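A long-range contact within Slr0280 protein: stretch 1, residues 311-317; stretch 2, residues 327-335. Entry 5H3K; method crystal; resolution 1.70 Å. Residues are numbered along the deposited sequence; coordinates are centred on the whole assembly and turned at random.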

# COMPACT_ATOMS: atom_id res chain seq x y z
N PRO A 311 10.99 -3.14 1.92
CA PRO A 311 10.15 -2.34 2.82
C PRO A 311 10.41 -0.86 2.56
O PRO A 311 11.55 -0.47 2.29
CB PRO A 311 10.63 -2.75 4.22
CG PRO A 311 12.02 -3.26 4.03
CD PRO A 311 12.11 -3.80 2.61
N LEU A 312 9.36 -0.06 2.65
CA LEU A 312 9.46 1.35 2.35
C LEU A 312 8.87 2.11 3.51
O LEU A 312 7.74 1.83 3.92
CB LEU A 312 8.67 1.67 1.08
CG LEU A 312 9.06 0.92 -0.19
CD1 LEU A 312 8.12 1.36 -1.32
CD2 LEU A 312 10.51 1.23 -0.55
N MET A 313 9.62 3.07 4.05
CA MET A 313 9.13 3.91 5.14
C MET A 313 8.57 5.21 4.61
O MET A 313 9.07 5.74 3.62
CB MET A 313 10.27 4.24 6.11
CG MET A 313 10.98 3.03 6.60
SD MET A 313 10.05 2.09 7.79
CE MET A 313 10.42 2.94 9.31
N ALA A 314 7.54 5.71 5.29
CA ALA A 314 6.89 6.98 4.94
C ALA A 314 7.91 8.10 4.77
O ALA A 314 7.85 8.89 3.82
CB ALA A 314 5.89 7.37 6.01
N ASN A 315 8.82 8.18 5.73
CA ASN A 315 10.01 9.01 5.59
C ASN A 315 11.16 8.10 5.15
O ASN A 315 11.62 7.24 5.91
CB ASN A 315 10.31 9.75 6.90
CG ASN A 315 11.40 10.80 6.73
OD1 ASN A 315 12.48 10.51 6.20
ND2 ASN A 315 11.11 12.02 7.19
N PRO A 316 11.64 8.28 3.91
CA PRO A 316 12.54 7.31 3.29
C PRO A 316 13.85 7.12 4.06
O PRO A 316 14.51 6.11 3.86
CB PRO A 316 12.80 7.91 1.91
CG PRO A 316 11.63 8.81 1.65
CD PRO A 316 11.31 9.39 3.00
N THR A 317 14.23 8.07 4.91
CA THR A 317 15.50 7.97 5.62
C THR A 317 15.42 8.11 7.14
O THR A 317 16.44 8.26 7.81
CB THR A 317 16.54 9.00 5.08
OG1 THR A 317 16.10 10.32 5.38
CG2 THR A 317 16.70 8.85 3.57
N THR A 327 0.97 7.64 -1.72
CA THR A 327 2.05 8.64 -1.77
C THR A 327 3.41 7.98 -1.60
O THR A 327 4.38 8.32 -2.31
CB THR A 327 1.84 9.74 -0.71
OG1 THR A 327 0.60 10.40 -0.97
CG2 THR A 327 2.97 10.76 -0.79
N ILE A 328 3.50 7.03 -0.67
CA ILE A 328 4.72 6.24 -0.52
C ILE A 328 5.04 5.56 -1.86
O ILE A 328 6.17 5.65 -2.34
CB ILE A 328 4.60 5.17 0.60
CG1 ILE A 328 4.40 5.85 1.97
CG2 ILE A 328 5.83 4.26 0.60
CD1 ILE A 328 4.13 4.87 3.13
N ALA A 329 4.04 4.91 -2.46
CA ALA A 329 4.23 4.19 -3.73
C ALA A 329 4.72 5.12 -4.85
O ALA A 329 5.67 4.80 -5.58
CB ALA A 329 2.91 3.49 -4.14
N ARG A 330 4.06 6.26 -5.00
CA ARG A 330 4.44 7.21 -6.04
C ARG A 330 5.83 7.80 -5.78
O ARG A 330 6.68 7.79 -6.68
CB ARG A 330 3.40 8.35 -6.15
CG ARG A 330 2.06 7.92 -6.72
CD ARG A 330 0.99 8.93 -6.39
NE ARG A 330 -0.32 8.52 -6.90
CZ ARG A 330 -1.47 9.10 -6.58
NH1 ARG A 330 -1.49 10.11 -5.71
NH2 ARG A 330 -2.60 8.64 -7.10
N ASP A 331 6.05 8.33 -4.58
CA ASP A 331 7.29 9.05 -4.31
C ASP A 331 8.53 8.15 -4.32
O ASP A 331 9.62 8.59 -4.69
CB ASP A 331 7.18 9.87 -3.01
CG ASP A 331 6.15 11.02 -3.09
OD1 ASP A 331 5.47 11.18 -4.14
OD2 ASP A 331 6.01 11.75 -2.09
N GLN A 332 8.38 6.89 -3.95
CA GLN A 332 9.52 5.98 -3.93
C GLN A 332 9.52 5.01 -5.11
O GLN A 332 10.28 4.04 -5.14
CB GLN A 332 9.61 5.25 -2.57
CG GLN A 332 9.73 6.24 -1.40
CD GLN A 332 9.98 5.60 -0.04
OE1 GLN A 332 10.92 4.81 0.13
NE2 GLN A 332 9.15 5.95 0.93
N ARG A 333 8.65 5.30 -6.08
CA ARG A 333 8.64 4.64 -7.40
C ARG A 333 8.46 3.13 -7.37
O ARG A 333 9.12 2.40 -8.13
CB ARG A 333 9.91 4.98 -8.19
CG ARG A 333 10.27 6.46 -8.11
CD ARG A 333 9.85 7.21 -9.35
NE ARG A 333 10.67 6.82 -10.50
CZ ARG A 333 10.67 7.46 -11.66
NH1 ARG A 333 9.90 8.53 -11.83
NH2 ARG A 333 11.44 7.04 -12.66
N ALA A 334 7.56 2.66 -6.50
CA ALA A 334 7.24 1.24 -6.43
C ALA A 334 6.20 0.89 -7.49
O ALA A 334 5.21 1.61 -7.66
CB ALA A 334 6.71 0.88 -5.03
N ALA A 335 6.41 -0.22 -8.18
CA ALA A 335 5.42 -0.69 -9.14
C ALA A 335 4.17 -1.20 -8.43
O ALA A 335 3.06 -1.03 -8.93
CB ALA A 335 6.02 -1.79 -10.02
O HOH W 1 11.96 3.83 2.48
O HOH W 2 7.30 8.24 1.12

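How do the two backbones meet? The last turn of a helix, ending with Asp331, lies against the end of a strand, Pro311 to Met313, and the loop that follows it. The two backbones come nearest at Ala314 and Ile328, whose CA atoms are 5.9 Å apart. The two stretches share no backbone-to-backbone hydrogen bond, so side chains and water make the connection.

What does Ile328 contribute from the helix? The CA-to-CB bond of Ile328 points toward stretch 1, and the side chain reaches Leu312 in the strand and Ala314 in the loop just after it: CG2 of Ile328 lies 3.9 Å from CB of Leu312, and CD1 of Ile328 lies 3.9 Å from CA of Ala314. Both are apolar contacts at van der Waals range. Because the CB of Ala314 points away, Ile328 meets its backbone carbon more closely than its methyl.

Why does Gln332 dominate the polar chemistry? It is the first residue to leave helical geometry, although its N still bonds to O of Ile328, and its CA-to-CB bond points toward stretch 1. There NE2 of Gln332 donates a hydrogen bond to O of Met313 at 2.7 Å, letting a side-chain amide satisfy a strand carbonyl. Water extends the pairing on each side of the amide: one molecule accepts from N of Met313 and donates to OE1 of Gln332, while another accepts from NE2 of Gln332 and donates to O of Ala314. The ring of Pro316 also packs near this amide, its CG 3.9 Å from NE2 of Gln332.

What happens beyond the helix? Arg333, with positive phi, points its CA-to-CB bond away and makes no contact, and Ala334 brings the chain back into contact. The CB of Ala334 sits 4.0 Å from CD1 of Leu312, so this leucine packs against apolar side chains from both Ile328 and Ala334.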